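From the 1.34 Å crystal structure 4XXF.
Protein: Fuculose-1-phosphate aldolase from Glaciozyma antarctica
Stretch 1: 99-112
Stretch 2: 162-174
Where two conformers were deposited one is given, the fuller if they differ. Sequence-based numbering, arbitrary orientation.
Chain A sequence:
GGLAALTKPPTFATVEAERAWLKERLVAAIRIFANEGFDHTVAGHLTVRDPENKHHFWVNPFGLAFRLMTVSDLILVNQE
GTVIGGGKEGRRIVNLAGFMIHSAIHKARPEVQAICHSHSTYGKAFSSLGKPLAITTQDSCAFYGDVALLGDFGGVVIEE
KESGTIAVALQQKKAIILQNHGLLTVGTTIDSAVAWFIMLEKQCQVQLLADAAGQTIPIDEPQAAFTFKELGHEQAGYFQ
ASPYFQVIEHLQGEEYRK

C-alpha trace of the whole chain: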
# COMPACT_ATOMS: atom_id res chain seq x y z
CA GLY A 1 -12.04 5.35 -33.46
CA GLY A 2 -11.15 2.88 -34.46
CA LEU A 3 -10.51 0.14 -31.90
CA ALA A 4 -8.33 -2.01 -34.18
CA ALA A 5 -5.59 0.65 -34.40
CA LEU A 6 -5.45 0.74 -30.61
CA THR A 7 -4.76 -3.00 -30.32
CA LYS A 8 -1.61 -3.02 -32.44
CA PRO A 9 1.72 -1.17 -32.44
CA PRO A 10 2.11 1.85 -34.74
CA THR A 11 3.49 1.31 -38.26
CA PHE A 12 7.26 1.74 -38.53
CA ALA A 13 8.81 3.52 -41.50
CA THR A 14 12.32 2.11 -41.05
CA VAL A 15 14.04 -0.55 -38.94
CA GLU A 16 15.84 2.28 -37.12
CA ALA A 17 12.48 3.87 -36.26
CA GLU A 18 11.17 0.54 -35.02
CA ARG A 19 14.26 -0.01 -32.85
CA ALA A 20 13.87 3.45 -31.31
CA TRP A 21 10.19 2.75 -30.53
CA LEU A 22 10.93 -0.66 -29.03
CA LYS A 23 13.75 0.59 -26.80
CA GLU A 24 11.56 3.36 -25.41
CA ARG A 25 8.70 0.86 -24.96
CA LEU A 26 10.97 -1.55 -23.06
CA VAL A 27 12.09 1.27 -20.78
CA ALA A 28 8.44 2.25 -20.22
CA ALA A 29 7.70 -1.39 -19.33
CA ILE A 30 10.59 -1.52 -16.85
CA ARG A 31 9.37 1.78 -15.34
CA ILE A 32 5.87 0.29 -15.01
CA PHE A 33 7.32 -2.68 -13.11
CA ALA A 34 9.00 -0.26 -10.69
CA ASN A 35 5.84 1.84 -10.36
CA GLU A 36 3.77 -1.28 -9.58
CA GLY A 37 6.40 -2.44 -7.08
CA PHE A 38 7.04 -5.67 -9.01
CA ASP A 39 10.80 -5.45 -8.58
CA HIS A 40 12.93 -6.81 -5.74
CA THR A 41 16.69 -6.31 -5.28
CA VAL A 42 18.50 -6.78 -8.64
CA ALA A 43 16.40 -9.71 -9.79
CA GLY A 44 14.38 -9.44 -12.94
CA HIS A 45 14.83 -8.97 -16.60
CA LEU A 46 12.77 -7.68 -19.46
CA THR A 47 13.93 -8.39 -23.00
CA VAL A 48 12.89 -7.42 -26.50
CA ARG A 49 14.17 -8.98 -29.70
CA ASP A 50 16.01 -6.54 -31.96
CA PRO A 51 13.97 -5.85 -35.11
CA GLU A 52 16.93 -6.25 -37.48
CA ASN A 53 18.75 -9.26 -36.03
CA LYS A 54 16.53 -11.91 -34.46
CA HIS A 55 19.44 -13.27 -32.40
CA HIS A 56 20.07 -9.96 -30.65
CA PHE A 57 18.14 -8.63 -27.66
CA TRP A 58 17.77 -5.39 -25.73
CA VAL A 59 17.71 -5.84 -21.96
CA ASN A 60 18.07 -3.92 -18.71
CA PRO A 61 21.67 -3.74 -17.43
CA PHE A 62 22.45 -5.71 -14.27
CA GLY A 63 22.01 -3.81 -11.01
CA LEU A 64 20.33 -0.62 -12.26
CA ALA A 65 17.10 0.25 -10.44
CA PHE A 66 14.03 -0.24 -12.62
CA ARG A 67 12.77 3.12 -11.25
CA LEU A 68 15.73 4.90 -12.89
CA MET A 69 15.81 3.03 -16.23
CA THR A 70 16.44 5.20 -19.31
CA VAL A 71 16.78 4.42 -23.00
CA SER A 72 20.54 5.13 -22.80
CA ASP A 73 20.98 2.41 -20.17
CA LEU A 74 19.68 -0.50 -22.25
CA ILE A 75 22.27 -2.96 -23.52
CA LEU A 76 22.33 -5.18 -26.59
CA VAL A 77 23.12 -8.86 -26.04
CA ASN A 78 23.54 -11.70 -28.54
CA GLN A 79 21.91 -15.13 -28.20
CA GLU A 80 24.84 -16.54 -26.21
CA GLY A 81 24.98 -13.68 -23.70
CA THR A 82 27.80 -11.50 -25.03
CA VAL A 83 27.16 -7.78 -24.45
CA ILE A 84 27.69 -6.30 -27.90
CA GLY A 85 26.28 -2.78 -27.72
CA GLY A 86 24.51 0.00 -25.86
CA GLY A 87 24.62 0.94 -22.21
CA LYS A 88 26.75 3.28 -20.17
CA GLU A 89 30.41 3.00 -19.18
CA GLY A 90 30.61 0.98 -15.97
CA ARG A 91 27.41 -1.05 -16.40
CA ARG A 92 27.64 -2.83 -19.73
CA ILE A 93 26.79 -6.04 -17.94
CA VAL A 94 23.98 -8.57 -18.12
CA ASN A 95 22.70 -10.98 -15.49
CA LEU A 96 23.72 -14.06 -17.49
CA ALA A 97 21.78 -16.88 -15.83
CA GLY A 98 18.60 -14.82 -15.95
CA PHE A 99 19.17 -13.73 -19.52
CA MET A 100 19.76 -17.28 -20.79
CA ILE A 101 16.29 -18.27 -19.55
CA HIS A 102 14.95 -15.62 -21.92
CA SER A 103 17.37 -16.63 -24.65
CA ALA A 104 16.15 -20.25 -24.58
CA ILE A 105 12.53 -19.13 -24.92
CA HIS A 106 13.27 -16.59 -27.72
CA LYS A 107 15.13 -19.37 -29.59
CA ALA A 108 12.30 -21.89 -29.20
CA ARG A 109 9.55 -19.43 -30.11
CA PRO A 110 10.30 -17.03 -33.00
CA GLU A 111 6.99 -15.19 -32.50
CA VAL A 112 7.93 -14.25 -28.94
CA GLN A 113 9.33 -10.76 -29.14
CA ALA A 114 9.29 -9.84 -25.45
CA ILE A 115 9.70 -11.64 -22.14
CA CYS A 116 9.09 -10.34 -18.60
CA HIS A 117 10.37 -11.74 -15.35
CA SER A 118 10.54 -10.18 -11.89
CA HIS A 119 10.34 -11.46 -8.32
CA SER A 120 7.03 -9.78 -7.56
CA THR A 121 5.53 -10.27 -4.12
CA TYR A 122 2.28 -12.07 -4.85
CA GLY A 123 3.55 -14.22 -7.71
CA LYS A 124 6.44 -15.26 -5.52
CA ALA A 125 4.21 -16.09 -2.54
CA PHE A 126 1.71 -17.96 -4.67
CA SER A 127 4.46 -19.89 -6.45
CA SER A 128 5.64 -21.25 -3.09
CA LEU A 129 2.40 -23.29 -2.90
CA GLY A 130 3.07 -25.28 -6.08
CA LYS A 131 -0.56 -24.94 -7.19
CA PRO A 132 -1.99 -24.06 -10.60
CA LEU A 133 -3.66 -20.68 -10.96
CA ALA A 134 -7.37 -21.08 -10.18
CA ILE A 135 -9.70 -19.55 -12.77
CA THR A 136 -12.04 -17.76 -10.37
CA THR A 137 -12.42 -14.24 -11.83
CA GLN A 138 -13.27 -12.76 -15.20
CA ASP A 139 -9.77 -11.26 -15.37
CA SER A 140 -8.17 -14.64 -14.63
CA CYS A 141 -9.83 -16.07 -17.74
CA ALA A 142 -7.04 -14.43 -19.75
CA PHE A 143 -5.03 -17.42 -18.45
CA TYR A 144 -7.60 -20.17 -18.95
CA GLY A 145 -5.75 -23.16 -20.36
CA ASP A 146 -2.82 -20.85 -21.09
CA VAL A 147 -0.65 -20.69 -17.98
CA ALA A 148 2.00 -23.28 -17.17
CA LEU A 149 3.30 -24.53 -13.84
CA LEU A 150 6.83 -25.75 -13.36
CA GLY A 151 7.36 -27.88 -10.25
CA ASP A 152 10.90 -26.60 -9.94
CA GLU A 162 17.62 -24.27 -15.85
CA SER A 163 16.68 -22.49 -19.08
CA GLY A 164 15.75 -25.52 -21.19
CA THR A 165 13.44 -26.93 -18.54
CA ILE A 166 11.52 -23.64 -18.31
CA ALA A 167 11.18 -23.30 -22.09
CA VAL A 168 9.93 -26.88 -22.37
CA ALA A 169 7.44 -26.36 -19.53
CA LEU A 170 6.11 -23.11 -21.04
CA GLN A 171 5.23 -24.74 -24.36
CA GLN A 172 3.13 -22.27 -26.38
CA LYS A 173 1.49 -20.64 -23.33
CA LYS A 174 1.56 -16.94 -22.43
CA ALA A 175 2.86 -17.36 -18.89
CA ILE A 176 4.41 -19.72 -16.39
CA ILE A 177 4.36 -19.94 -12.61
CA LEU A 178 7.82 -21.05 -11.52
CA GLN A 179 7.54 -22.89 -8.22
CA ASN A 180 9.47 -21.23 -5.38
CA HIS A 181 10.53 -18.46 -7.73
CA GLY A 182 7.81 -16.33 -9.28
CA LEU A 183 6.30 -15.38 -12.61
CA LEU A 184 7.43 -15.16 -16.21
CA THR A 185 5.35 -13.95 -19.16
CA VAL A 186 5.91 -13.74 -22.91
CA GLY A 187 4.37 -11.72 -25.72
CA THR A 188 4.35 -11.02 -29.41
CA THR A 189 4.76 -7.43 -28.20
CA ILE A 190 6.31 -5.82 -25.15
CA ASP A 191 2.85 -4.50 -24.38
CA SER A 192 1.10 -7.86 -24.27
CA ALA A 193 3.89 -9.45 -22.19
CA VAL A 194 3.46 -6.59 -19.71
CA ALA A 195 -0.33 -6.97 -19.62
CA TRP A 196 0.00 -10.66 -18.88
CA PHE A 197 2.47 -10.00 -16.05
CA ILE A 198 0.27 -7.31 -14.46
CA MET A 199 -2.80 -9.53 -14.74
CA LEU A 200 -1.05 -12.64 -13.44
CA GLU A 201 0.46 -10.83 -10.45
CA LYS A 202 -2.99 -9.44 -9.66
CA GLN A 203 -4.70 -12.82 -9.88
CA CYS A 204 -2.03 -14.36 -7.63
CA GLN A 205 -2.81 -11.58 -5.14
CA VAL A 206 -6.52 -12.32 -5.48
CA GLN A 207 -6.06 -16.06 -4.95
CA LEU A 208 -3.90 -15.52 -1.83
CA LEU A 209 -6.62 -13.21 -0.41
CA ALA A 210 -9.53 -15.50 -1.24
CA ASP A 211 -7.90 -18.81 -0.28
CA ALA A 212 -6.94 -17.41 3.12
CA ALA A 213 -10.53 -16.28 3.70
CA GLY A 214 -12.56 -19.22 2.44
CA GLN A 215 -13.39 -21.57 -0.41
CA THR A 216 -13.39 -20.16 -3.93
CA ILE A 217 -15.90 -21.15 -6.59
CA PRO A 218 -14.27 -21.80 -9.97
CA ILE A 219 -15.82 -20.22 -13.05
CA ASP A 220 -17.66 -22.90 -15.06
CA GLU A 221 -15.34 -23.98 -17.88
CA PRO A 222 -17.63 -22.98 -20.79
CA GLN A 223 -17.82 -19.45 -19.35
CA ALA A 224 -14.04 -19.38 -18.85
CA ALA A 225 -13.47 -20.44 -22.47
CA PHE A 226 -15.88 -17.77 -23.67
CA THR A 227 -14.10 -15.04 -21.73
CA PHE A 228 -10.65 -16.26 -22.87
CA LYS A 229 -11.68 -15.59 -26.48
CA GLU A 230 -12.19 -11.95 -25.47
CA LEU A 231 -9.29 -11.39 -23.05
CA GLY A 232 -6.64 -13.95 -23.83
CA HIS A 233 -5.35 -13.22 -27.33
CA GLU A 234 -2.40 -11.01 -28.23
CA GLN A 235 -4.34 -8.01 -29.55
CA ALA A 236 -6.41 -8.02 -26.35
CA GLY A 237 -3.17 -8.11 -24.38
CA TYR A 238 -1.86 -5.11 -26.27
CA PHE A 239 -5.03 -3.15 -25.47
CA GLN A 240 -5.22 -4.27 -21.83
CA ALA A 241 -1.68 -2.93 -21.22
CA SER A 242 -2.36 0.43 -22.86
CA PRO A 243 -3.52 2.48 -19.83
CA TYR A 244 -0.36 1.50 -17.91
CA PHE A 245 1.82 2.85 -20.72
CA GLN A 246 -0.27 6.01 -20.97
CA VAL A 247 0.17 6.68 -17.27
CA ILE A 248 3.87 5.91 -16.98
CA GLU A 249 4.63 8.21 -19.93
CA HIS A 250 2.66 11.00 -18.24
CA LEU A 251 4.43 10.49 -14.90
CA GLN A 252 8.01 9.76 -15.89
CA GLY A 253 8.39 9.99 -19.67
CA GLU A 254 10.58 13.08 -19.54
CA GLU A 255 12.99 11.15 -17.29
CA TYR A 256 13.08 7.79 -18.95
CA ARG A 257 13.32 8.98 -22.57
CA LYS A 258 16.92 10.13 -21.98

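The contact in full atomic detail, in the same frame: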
# COMPACT_ATOMS: atom_id res chain seq x y z
N PHE A 99 19.34 -14.00 -18.10
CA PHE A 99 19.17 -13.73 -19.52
C PHE A 99 19.03 -15.01 -20.34
O PHE A 99 18.25 -15.05 -21.29
CB PHE A 99 20.33 -12.90 -20.08
CG PHE A 99 20.27 -12.76 -21.57
CD1 PHE A 99 19.38 -11.88 -22.16
CD2 PHE A 99 21.05 -13.57 -22.39
CE1 PHE A 99 19.29 -11.78 -23.54
CE2 PHE A 99 20.97 -13.47 -23.77
CZ PHE A 99 20.08 -12.57 -24.35
N MET A 100 19.78 -16.06 -20.00
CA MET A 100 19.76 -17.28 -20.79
C MET A 100 18.44 -18.04 -20.65
O MET A 100 18.09 -18.82 -21.53
CB MET A 100 20.94 -18.18 -20.42
CG MET A 100 22.29 -17.58 -20.81
SD MET A 100 22.42 -17.11 -22.56
CE MET A 100 22.36 -18.70 -23.37
N ILE A 101 17.68 -17.79 -19.58
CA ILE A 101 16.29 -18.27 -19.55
C ILE A 101 15.50 -17.63 -20.70
O ILE A 101 14.79 -18.31 -21.44
CB ILE A 101 15.61 -17.98 -18.21
CG1 ILE A 101 16.25 -18.83 -17.11
CG2 ILE A 101 14.12 -18.27 -18.29
CD1 ILE A 101 15.76 -18.53 -15.71
N HIS A 102 15.64 -16.32 -20.84
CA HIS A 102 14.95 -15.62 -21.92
C HIS A 102 15.47 -16.10 -23.27
O HIS A 102 14.70 -16.33 -24.20
CB HIS A 102 15.13 -14.11 -21.81
CG HIS A 102 14.41 -13.50 -20.64
ND1 HIS A 102 13.79 -12.27 -20.70
CD2 HIS A 102 14.25 -13.94 -19.37
CE1 HIS A 102 13.26 -11.99 -19.53
NE2 HIS A 102 13.52 -12.98 -18.70
N SER A 103 16.78 -16.25 -23.38
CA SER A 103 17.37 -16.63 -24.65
C SER A 103 16.81 -17.97 -25.14
O SER A 103 16.49 -18.12 -26.33
CB SER A 103 18.89 -16.70 -24.53
OG SER A 103 19.46 -16.98 -25.78
N ALA A 104 16.70 -18.94 -24.23
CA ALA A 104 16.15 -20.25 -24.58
C ALA A 104 14.72 -20.13 -25.09
O ALA A 104 14.36 -20.77 -26.08
CB ALA A 104 16.21 -21.20 -23.39
N ILE A 105 13.90 -19.31 -24.44
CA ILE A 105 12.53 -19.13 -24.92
C ILE A 105 12.48 -18.42 -26.29
O ILE A 105 11.75 -18.86 -27.19
CB ILE A 105 11.68 -18.34 -23.90
CG1 ILE A 105 11.56 -19.12 -22.59
CG2 ILE A 105 10.31 -18.02 -24.49
CD1 ILE A 105 11.06 -18.27 -21.42
N HIS A 106 13.22 -17.32 -26.44
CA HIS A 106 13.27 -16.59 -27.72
C HIS A 106 13.71 -17.52 -28.87
O HIS A 106 13.25 -17.40 -30.00
CB HIS A 106 14.24 -15.39 -27.65
CG HIS A 106 13.73 -14.19 -26.89
ND1 HIS A 106 12.67 -13.42 -27.30
CD2 HIS A 106 14.22 -13.59 -25.78
CE1 HIS A 106 12.49 -12.42 -26.45
NE2 HIS A 106 13.43 -12.50 -25.52
N LYS A 107 14.62 -18.45 -28.58
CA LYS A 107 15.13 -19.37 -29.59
C LYS A 107 14.06 -20.38 -29.99
O LYS A 107 13.89 -20.69 -31.16
CB LYS A 107 16.37 -20.10 -29.08
CG LYS A 107 17.07 -20.94 -30.13
CD LYS A 107 17.97 -21.99 -29.50
CE LYS A 107 18.96 -21.37 -28.53
NZ LYS A 107 19.07 -22.15 -27.26
N ALA A 108 13.32 -20.87 -28.99
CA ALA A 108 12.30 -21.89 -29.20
C ALA A 108 11.08 -21.31 -29.91
O ALA A 108 10.43 -21.99 -30.70
CB ALA A 108 11.88 -22.51 -27.88
N ARG A 109 10.76 -20.06 -29.59
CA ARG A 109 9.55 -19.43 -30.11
C ARG A 109 9.83 -18.12 -30.84
O ARG A 109 9.90 -17.06 -30.22
CB ARG A 109 8.56 -19.20 -28.98
CG ARG A 109 8.11 -20.50 -28.33
CD ARG A 109 7.16 -20.28 -27.17
NE ARG A 109 6.02 -19.42 -27.51
CZ ARG A 109 5.08 -19.08 -26.65
NH1 ARG A 109 5.11 -19.55 -25.41
NH2 ARG A 109 4.10 -18.27 -27.02
N PRO A 110 9.96 -18.19 -32.18
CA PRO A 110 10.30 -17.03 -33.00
C PRO A 110 9.29 -15.89 -32.90
O PRO A 110 9.66 -14.74 -33.09
CB PRO A 110 10.31 -17.60 -34.43
CG PRO A 110 10.66 -19.04 -34.24
CD PRO A 110 9.99 -19.44 -32.96
N GLU A 111 8.03 -16.21 -32.60
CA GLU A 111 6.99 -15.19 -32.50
C GLU A 111 7.08 -14.41 -31.19
O GLU A 111 6.47 -13.35 -31.06
CB GLU A 111 5.60 -15.82 -32.65
CG GLU A 111 5.01 -16.39 -31.37
CD GLU A 111 5.56 -17.76 -31.00
OE1 GLU A 111 6.43 -18.29 -31.73
OE2 GLU A 111 5.11 -18.31 -29.98
N VAL A 112 7.80 -14.94 -30.21
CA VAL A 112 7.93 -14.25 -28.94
C VAL A 112 8.95 -13.14 -29.08
O VAL A 112 10.16 -13.37 -29.26
CB VAL A 112 8.31 -15.21 -27.80
CG1 VAL A 112 8.78 -14.43 -26.58
CG2 VAL A 112 7.13 -16.09 -27.44
N GLU A 162 16.87 -24.12 -14.61
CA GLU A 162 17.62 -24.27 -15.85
C GLU A 162 16.76 -23.82 -17.03
O GLU A 162 15.54 -24.06 -17.06
CB GLU A 162 18.09 -25.72 -16.01
CG GLU A 162 18.99 -26.00 -17.22
CD GLU A 162 18.20 -26.21 -18.49
OE1 GLU A 162 17.02 -26.62 -18.40
OE2 GLU A 162 18.75 -25.95 -19.59
N SER A 163 17.39 -23.15 -18.00
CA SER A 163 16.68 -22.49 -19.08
C SER A 163 15.85 -23.44 -19.95
O SER A 163 14.69 -23.16 -20.25
CB SER A 163 17.67 -21.72 -19.96
OG SER A 163 18.76 -22.54 -20.33
N GLY A 164 16.45 -24.55 -20.36
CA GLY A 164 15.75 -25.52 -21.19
C GLY A 164 14.50 -26.08 -20.55
O GLY A 164 13.47 -26.24 -21.21
N THR A 165 14.58 -26.38 -19.26
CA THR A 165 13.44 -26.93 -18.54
C THR A 165 12.27 -25.94 -18.52
O THR A 165 11.12 -26.34 -18.70
CB THR A 165 13.83 -27.33 -17.11
OG1 THR A 165 14.81 -28.37 -17.15
CG2 THR A 165 12.61 -27.83 -16.34
N ILE A 166 12.57 -24.66 -18.32
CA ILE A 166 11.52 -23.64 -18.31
C ILE A 166 10.89 -23.47 -19.69
O ILE A 166 9.66 -23.41 -19.82
CB ILE A 166 12.07 -22.29 -17.80
CG1 ILE A 166 12.39 -22.39 -16.30
CG2 ILE A 166 11.06 -21.18 -18.04
CD1 ILE A 166 13.20 -21.22 -15.74
N ALA A 167 11.71 -23.43 -20.74
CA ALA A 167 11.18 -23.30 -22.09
C ALA A 167 10.29 -24.49 -22.44
O ALA A 167 9.21 -24.31 -23.02
CB ALA A 167 12.31 -23.15 -23.10
N VAL A 168 10.73 -25.69 -22.09
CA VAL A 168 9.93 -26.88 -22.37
C VAL A 168 8.61 -26.84 -21.60
O VAL A 168 7.55 -27.15 -22.15
CB VAL A 168 10.70 -28.17 -22.02
CG1 VAL A 168 9.77 -29.38 -21.99
CG2 VAL A 168 11.82 -28.39 -23.03
N ALA A 169 8.65 -26.41 -20.34
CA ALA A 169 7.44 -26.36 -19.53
C ALA A 169 6.45 -25.32 -20.06
O ALA A 169 5.24 -25.53 -20.00
CB ALA A 169 7.79 -26.08 -18.08
N LEU A 170 6.96 -24.20 -20.55
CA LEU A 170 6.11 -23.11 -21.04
C LEU A 170 5.29 -23.52 -22.26
O LEU A 170 4.17 -23.06 -22.43
CB LEU A 170 6.96 -21.88 -21.38
CG LEU A 170 6.23 -20.65 -21.92
CD1 LEU A 170 5.33 -20.04 -20.85
CD2 LEU A 170 7.23 -19.62 -22.41
N GLN A 171 5.87 -24.37 -23.10
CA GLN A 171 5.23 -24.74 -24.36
C GLN A 171 4.83 -23.46 -25.12
O GLN A 171 5.60 -22.51 -25.23
CB GLN A 171 4.01 -25.64 -24.11
CG GLN A 171 4.30 -26.86 -23.23
CD GLN A 171 3.09 -27.76 -23.03
OE1 GLN A 171 1.95 -27.35 -23.27
NE2 GLN A 171 3.32 -28.99 -22.59
N GLN A 172 3.59 -23.43 -25.62
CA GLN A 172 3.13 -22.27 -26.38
C GLN A 172 2.27 -21.30 -25.55
O GLN A 172 1.56 -20.46 -26.10
CB GLN A 172 2.33 -22.73 -27.61
CG GLN A 172 3.09 -23.67 -28.55
CD GLN A 172 4.35 -23.05 -29.10
OE1 GLN A 172 4.34 -21.92 -29.58
NE2 GLN A 172 5.46 -23.79 -29.03
N LYS A 173 2.34 -21.43 -24.23
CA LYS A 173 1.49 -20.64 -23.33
C LYS A 173 2.03 -19.23 -23.09
O LYS A 173 3.18 -18.95 -23.39
CB LYS A 173 1.31 -21.40 -22.02
CG LYS A 173 0.56 -22.74 -22.24
CD LYS A 173 0.28 -23.48 -20.95
CE LYS A 173 -0.58 -24.72 -21.21
NZ LYS A 173 0.20 -25.75 -21.94
N LYS A 174 1.18 -18.34 -22.58
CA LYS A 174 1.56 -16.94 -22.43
C LYS A 174 2.33 -16.66 -21.14
O LYS A 174 2.95 -15.61 -21.00
CB LYS A 174 0.34 -16.00 -22.46
CG LYS A 174 -0.68 -16.25 -21.35
CD LYS A 174 -1.66 -15.08 -21.19
CE LYS A 174 -2.44 -14.77 -22.46
NZ LYS A 174 -3.42 -15.84 -22.79
O HOH W 1 19.73 -20.75 -22.82
O HOH W 2 1.78 -17.01 -25.96
O HOH W 3 6.32 -21.08 -31.49
O HOH W 4 2.52 -19.80 -30.12

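Two helices can pack closely when small residues line the place where they approach, and the contact between helices 99-108 and 163-170 in this aldolase is a compact example. Their axes come within 8.4 Å at a crossing angle of -44°, and the contact divides into a tight end, an apolar middle and a polar clasp.

Ser163 forms the tight end. Ser163 CB points toward the first helix and lies 3.3 Å from Met100 O, 3.7 Å from Ile101 CA and 3.8 Å from Ala104 CB, so the small side chain rests almost on the backbone. A water donates to Met100 O, which also accepts from Ala104 N, and hydrogen-bonds Ser163 OG, bridging the helices. Ile101 flanks this point, its CD1 meeting Ile166 CD1 at 3.7 Å. Farther along, the Ala167 methyl points toward the first helix and takes little room where the CA atoms of Ile105 and Ala167 are 5.2 Å apart; Ala167 CB sits 4.1 Å from Ile105 CG1, while Ile105 CG2 reaches Leu170 CD2 at 4.0 Å, two buried, branched side chains supplying apolar surface.

Arg109, which covers the most surface, closes the far end just beyond its helix. Arg109 NH1 donates to Lys173 O (2.9 Å, nearly linear) and, weakly, to Gln171 O (3.0 Å), carbonyls of the turn that ends the second helix. Glu111 OE2 accepts from Arg109 NE at 2.9 Å in a salt bridge that balances the buried charge, and two waters join the Glu111 carboxylate to Gln172 OE1.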